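Local structure of phytase (Citrobacter braakii, 3ZHC) at residues Asn193-Glu198 with Ser206-Leu211; Val226-Ala231 with Phe275-Arg280. The protein belongs to the histidine phosphatase superfamily, branch 2, and combines a mixed alpha/beta part with a largely helical part. The protein carries 2 engineered substitutions. All blocks are in the same frame, centred on the assembly; numbering follows the deposited sequence.

Interaction 1 (Asn193-Glu198 with Ser206-Leu211); sequences NFSQSE and STKCTL. With FMT (formic acid), chain P.
Phe-194, Ser-195 and Cys-209 bury the most surface here. The CG of Phe-194 is anti to its backbone N (chi1 180°), so the ring reaches across to 206-211. Leu-211 lies over one ring face, its CG 4.0 Å from the Phe-194 ring centroid and 12° off the normal, a CH-pi contact. The Cys-209 carbonyl O meets the ring edge near its plane. Cys-209 SG approaches obliquely, 3.7 Å from Phe-194 CE2, as a sulfur-aromatic contact; a disulfide ties this sulfur to Cys-200. Phe-194 directly follows Asn-193, the positive-phi C-prime residue of the Schellman motif that ends helix 182-192, and 194-196 forms a short 3-10 turn. Thr-210 is the N-cap of helix 211-214, so the contact joins the end of one helix to the start of the next. Beside the ring, formic acid, probably from the crystallisation liquor, bridges the segments in this crystal. Formic acid O2 accepts from Ser-195 N, from Ser-195 OG at 2.7 Å and from Lys-208 NZ at 2.6 Å. Lys-208 bends at chi2 and chi3, and its NZ also pairs with Glu-189. A water accepts from Cys-209 N at 2.9 Å and donates weakly to Ser-195 OG.

Interaction 2 (Val226-Ala231 with Phe275-Arg280); sequences VSLPGA and FDLLQR
Strand 225-227 and the loop after it pack against the last turns of helix 260-280. The contact lies in a helical part of this histidine phosphatase fold. It is an apolar contact of a strand end and the loop after it with a helix, with Leu-278 at its middle. The CG of Leu-278 is anti to its carbonyl carbon (chi1 -62°), and its two methyls divide the opposing chain. Leu-278 CD1 rests on the backbone, 3.7 Å from Leu-228 N and close to Ser-227 CA. Leu-278 CD2 lies 3.7 Å from Ser-227 C and also meets Val-226. The Ser-227 side chain starts away from the helix, so this residue offers mainly main chain to the leucine. The side chains of Val-226 and Leu-278 cross obliquely. Two residues after Val-226, Leu-228 crosses Leu-277, likewise obliquely. The CG of Leu-228 is anti to its backbone N (chi1 -178°), and Leu-228 CD2 meets Leu-277 CD1 at 3.8 Å. Ile-166 of helix 159-169 touches both Val-226 and Leu-277. Tyr-177 and Ile-174 of helix 174-180 cover Leu-277 and Leu-228 respectively. A wider pi-type turn spans 276-280, where Arg-280 NE forms a salt bridge with Asp-276 OD1. The tightest packing is at Val-226, whose CG1, anti to its backbone N, is 3.3 Å from Leu-278 CD2, closer than usual van der Waals contact.

Both contacts are largely buried, but they differ in place. Interaction 1 has its centre about 32 Å from the chain centre, where the second subunit also reaches 206-211. The centre of interaction 2 is about 15 Å from that point and meets no other chain. Interaction 1 is local, within one loop between two helices. Interaction 2 joins parts 44 residues apart. The chemistry differs too: an aromatic ring, a disulfide sulfur and polar groups around formic acid in the first, aliphatic methyls against methyls and backbone in the second. The two contacts, with centres about 24 Å apart, touch where Leu-211 O packs 3.4 Å from Ala-231 CB, at the starts of helices 211-214 and 231-247.

Interaction 1 (Asn193-Glu198 with Ser206-Leu211)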
loop_
_atom_site.group_PDB
_atom_site.type_symbol
_atom_site.label_atom_id
_atom_site.label_comp_id
_atom_site.label_asym_id
_atom_site.label_seq_id
_atom_site.Cartn_x
_atom_site.Cartn_y
_atom_site.Cartn_z
ATOM N N ASN B 193 4.228 21.703 -12.706
ATOM C CA ASN B 193 5.238 22.188 -13.682
ATOM C C ASN B 193 6.235 23.050 -12.908
ATOM O O ASN B 193 6.498 24.188 -13.254
ATOM C CB ASN B 193 4.605 22.916 -14.890
ATOM C CG ASN B 193 5.576 23.028 -16.101
ATOM O OD1 ASN B 193 6.544 22.237 -16.230
ATOM N ND2 ASN B 193 5.314 24.017 -16.999
ATOM N N PHE B 194 6.766 22.443 -11.834
ATOM C CA PHE B 194 7.629 23.106 -10.842
ATOM C C PHE B 194 8.896 23.703 -11.433
ATOM O O PHE B 194 9.280 24.803 -11.046
ATOM C CB PHE B 194 7.970 22.106 -9.697
ATOM C CG PHE B 194 8.859 22.676 -8.613
ATOM C CD1 PHE B 194 8.410 23.719 -7.797
ATOM C CD2 PHE B 194 10.155 22.152 -8.394
ATOM C CE1 PHE B 194 9.227 24.253 -6.777
ATOM C CE2 PHE B 194 10.978 22.673 -7.381
ATOM C CZ PHE B 194 10.517 23.729 -6.567
ATOM N N SER B 195 9.523 22.970 -12.368
ATOM C CA SER B 195 10.759 23.413 -13.064
ATOM C C SER B 195 10.633 24.791 -13.729
ATOM O O SER B 195 11.614 25.517 -13.844
ATOM C CB SER B 195 11.178 22.383 -14.131
ATOM O OG SER B 195 11.528 21.149 -13.542
ATOM N N GLN B 196 9.414 25.133 -14.173
ATOM C CA GLN B 196 9.140 26.416 -14.836
ATOM C C GLN B 196 8.579 27.509 -13.893
ATOM O O GLN B 196 8.191 28.569 -14.366
ATOM C CB GLN B 196 8.174 26.203 -16.005
ATOM C CG GLN B 196 8.549 25.074 -16.959
ATOM C CD GLN B 196 9.940 25.213 -17.511
ATOM O OE1 GLN B 196 10.787 24.308 -17.345
ATOM N NE2 GLN B 196 10.210 26.349 -18.160
ATOM N N SER B 197 8.545 27.248 -12.574
ATOM C CA SER B 197 8.025 28.220 -11.588
ATOM C C SER B 197 9.106 29.210 -11.115
ATOM O O SER B 197 10.296 29.018 -11.376
ATOM C CB SER B 197 7.421 27.494 -10.374
ATOM O OG SER B 197 8.425 26.897 -9.557
ATOM N N GLU B 198 8.663 30.255 -10.413
ATOM C CA GLU B 198 9.552 31.290 -9.844
ATOM C C GLU B 198 10.576 30.698 -8.836
ATOM O O GLU B 198 11.691 31.208 -8.713
ATOM C CB GLU B 198 8.714 32.398 -9.182
ATOM C CG GLU B 198 9.488 33.667 -8.735
ATOM C CD GLU B 198 10.055 34.521 -9.921
ATOM O OE1 GLU B 198 9.606 34.350 -11.092
ATOM O OE2 GLU B 198 10.951 35.368 -9.654
ATOM N N SER B 206 22.630 19.869 -13.222
ATOM C CA SER B 206 22.560 18.581 -13.984
ATOM C C SER B 206 21.268 17.820 -13.715
ATOM O O SER B 206 20.578 17.371 -14.640
ATOM C CB SER B 206 23.757 17.685 -13.628
ATOM O OG SER B 206 24.990 18.400 -13.732
ATOM N N THR B 207 20.957 17.687 -12.430
ATOM C CA THR B 207 19.731 17.081 -11.976
ATOM C C THR B 207 18.572 18.103 -12.050
ATOM O O THR B 207 18.767 19.273 -12.395
ATOM C CB THR B 207 19.890 16.569 -10.534
ATOM O OG1 THR B 207 20.386 17.625 -9.700
ATOM C CG2 THR B 207 20.865 15.374 -10.481
ATOM N N LYS B 208 17.378 17.642 -11.729
ATOM C CA LYS B 208 16.181 18.497 -11.644
ATOM C C LYS B 208 16.205 19.512 -10.525
ATOM O O LYS B 208 16.872 19.319 -9.504
ATOM C CB LYS B 208 14.928 17.616 -11.400
ATOM C CG LYS B 208 14.074 17.344 -12.605
ATOM C CD LYS B 208 12.757 18.095 -12.542
ATOM C CE LYS B 208 11.803 17.395 -11.572
ATOM N NZ LYS B 208 10.798 18.313 -11.080
ATOM N N CYS B 209 15.457 20.597 -10.727
ATOM C CA CYS B 209 15.087 21.484 -9.646
ATOM C C CYS B 209 13.987 20.688 -8.890
ATOM O O CYS B 209 13.019 20.259 -9.509
ATOM C CB CYS B 209 14.550 22.805 -10.165
ATOM S SG CYS B 209 14.062 23.958 -8.877
ATOM N N THR B 210 14.152 20.484 -7.581
ATOM C CA THR B 210 13.176 19.695 -6.779
ATOM C C THR B 210 12.636 20.463 -5.568
ATOM O O THR B 210 13.277 21.388 -5.064
ATOM C CB THR B 210 13.775 18.343 -6.310
ATOM O OG1 THR B 210 14.858 18.581 -5.416
ATOM C CG2 THR B 210 14.253 17.507 -7.500
ATOM N N LEU B 211 11.443 20.070 -5.123
ATOM C CA LEU B 211 10.772 20.717 -3.970
ATOM C C LEU B 211 11.502 20.512 -2.648
ATOM O O LEU B 211 11.666 21.475 -1.900
ATOM C CB LEU B 211 9.284 20.272 -3.830
ATOM C CG LEU B 211 8.254 21.179 -4.498
ATOM C CD1 LEU B 211 6.883 20.506 -4.611
ATOM C CD2 LEU B 211 8.157 22.483 -3.716
HETATM C C FMT P . 8.530 19.783 -13.172
HETATM O O1 FMT P . 8.425 18.636 -13.516
HETATM O O2 FMT P . 9.323 20.097 -12.294
HETATM O O HOH W 1 14.897 21.639 -13.373
#

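Interaction 2 (Val226-Ala231 with Phe275-Arg280)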
loop_
_atom_site.group_PDB
_atom_site.type_symbol
_atom_site.label_atom_id
_atom_site.label_comp_id
_atom_site.label_asym_id
_atom_site.label_seq_id
_atom_site.Cartn_x
_atom_site.Cartn_y
_atom_site.Cartn_z
ATOM N N VAL B 226 2.953 20.350 16.945
ATOM C CA VAL B 226 3.974 19.658 16.177
ATOM C C VAL B 226 3.773 19.988 14.691
ATOM O O VAL B 226 2.633 20.044 14.214
ATOM C CB VAL B 226 3.910 18.132 16.422
ATOM C CG1 VAL B 226 4.832 17.403 15.504
ATOM C CG2 VAL B 226 4.262 17.810 17.882
ATOM N N SER B 227 4.872 20.205 13.971
ATOM C CA SER B 227 4.811 20.501 12.537
ATOM C C SER B 227 6.079 20.086 11.835
ATOM O O SER B 227 7.130 19.963 12.461
ATOM C CB SER B 227 4.548 21.993 12.300
ATOM O OG SER B 227 5.639 22.759 12.676
ATOM N N LEU B 228 5.963 19.872 10.524
ATOM C CA LEU B 228 7.090 19.534 9.655
ATOM C C LEU B 228 7.074 20.500 8.457
ATOM O O LEU B 228 6.654 20.119 7.327
ATOM C CB LEU B 228 7.001 18.069 9.232
ATOM C CG LEU B 228 8.109 17.498 8.348
ATOM C CD1 LEU B 228 9.509 17.738 8.947
ATOM C CD2 LEU B 228 7.846 16.018 8.121
ATOM N N PRO B 229 7.517 21.760 8.681
ATOM C CA PRO B 229 7.495 22.753 7.603
ATOM C C PRO B 229 8.581 22.524 6.565
ATOM O O PRO B 229 9.641 22.031 6.900
ATOM C CB PRO B 229 7.752 24.072 8.341
ATOM C CG PRO B 229 7.732 23.744 9.791
ATOM C CD PRO B 229 8.088 22.351 9.905
ATOM N N GLY B 230 8.294 22.905 5.324
ATOM C CA GLY B 230 9.189 22.691 4.171
ATOM C C GLY B 230 8.393 22.034 3.064
ATOM O O GLY B 230 7.160 22.136 3.035
ATOM N N ALA B 231 9.078 21.359 2.158
ATOM C CA ALA B 231 8.406 20.658 1.051
ATOM C C ALA B 231 7.359 19.650 1.557
ATOM O O ALA B 231 6.358 19.440 0.897
ATOM C CB ALA B 231 9.403 19.979 0.164
ATOM N N PHE B 275 0.460 13.334 7.669
ATOM C CA PHE B 275 -0.533 13.066 8.737
ATOM C C PHE B 275 -0.113 11.856 9.612
ATOM O O PHE B 275 -0.376 11.827 10.806
ATOM C CB PHE B 275 -1.955 12.863 8.146
ATOM C CG PHE B 275 -2.743 14.137 8.033
ATOM C CD1 PHE B 275 -2.306 15.160 7.219
ATOM C CD2 PHE B 275 -3.908 14.316 8.761
ATOM C CE1 PHE B 275 -3.047 16.378 7.120
ATOM C CE2 PHE B 275 -4.631 15.479 8.673
ATOM C CZ PHE B 275 -4.193 16.529 7.839
ATOM N N ASP B 276 0.542 10.872 8.988
ATOM C CA ASP B 276 1.066 9.726 9.699
ATOM C C ASP B 276 2.098 10.191 10.762
ATOM O O ASP B 276 1.990 9.847 11.945
ATOM C CB ASP B 276 1.685 8.739 8.726
ATOM C CG ASP B 276 2.016 7.397 9.369
ATOM O OD1 ASP B 276 1.543 7.098 10.496
ATOM O OD2 ASP B 276 2.760 6.633 8.727
ATOM N N LEU B 277 3.081 10.979 10.314
ATOM C CA LEU B 277 4.103 11.529 11.200
ATOM C C LEU B 277 3.531 12.478 12.265
ATOM O O LEU B 277 3.777 12.300 13.457
ATOM C CB LEU B 277 5.185 12.280 10.395
ATOM C CG LEU B 277 6.096 11.461 9.501
ATOM C CD1 LEU B 277 7.100 12.377 8.836
ATOM C CD2 LEU B 277 6.829 10.328 10.293
ATOM N N LEU B 278 2.769 13.475 11.837
ATOM C CA LEU B 278 2.308 14.541 12.771
ATOM C C LEU B 278 1.077 14.217 13.612
ATOM O O LEU B 278 0.903 14.824 14.675
ATOM C CB LEU B 278 2.081 15.874 12.005
ATOM C CG LEU B 278 3.307 16.496 11.312
ATOM C CD1 LEU B 278 2.901 17.832 10.643
ATOM C CD2 LEU B 278 4.515 16.707 12.264
ATOM N N GLN B 279 0.232 13.275 13.159
ATOM C CA GLN B 279 -1.038 12.954 13.872
ATOM C C GLN B 279 -1.225 11.504 14.322
ATOM O O GLN B 279 -1.990 11.266 15.270
ATOM C CB GLN B 279 -2.227 13.362 12.995
ATOM C CG GLN B 279 -2.221 14.869 12.558
ATOM C CD GLN B 279 -2.456 15.856 13.712
ATOM O OE1 GLN B 279 -2.784 15.464 14.851
ATOM N NE2 GLN B 279 -2.291 17.152 13.421
ATOM N N ARG B 280 -0.557 10.535 13.665
ATOM C CA ARG B 280 -0.691 9.107 14.067
ATOM C C ARG B 280 0.448 8.593 15.000
ATOM O O ARG B 280 0.275 7.568 15.664
ATOM C CB ARG B 280 -0.809 8.193 12.854
ATOM C CG ARG B 280 -1.907 8.586 11.837
ATOM C CD ARG B 280 -2.459 7.361 11.034
ATOM N NE ARG B 280 -1.420 6.356 10.837
ATOM C CZ ARG B 280 -1.351 5.139 11.403
ATOM N NH1 ARG B 280 -2.301 4.658 12.235
ATOM N NH2 ARG B 280 -0.302 4.374 11.112
#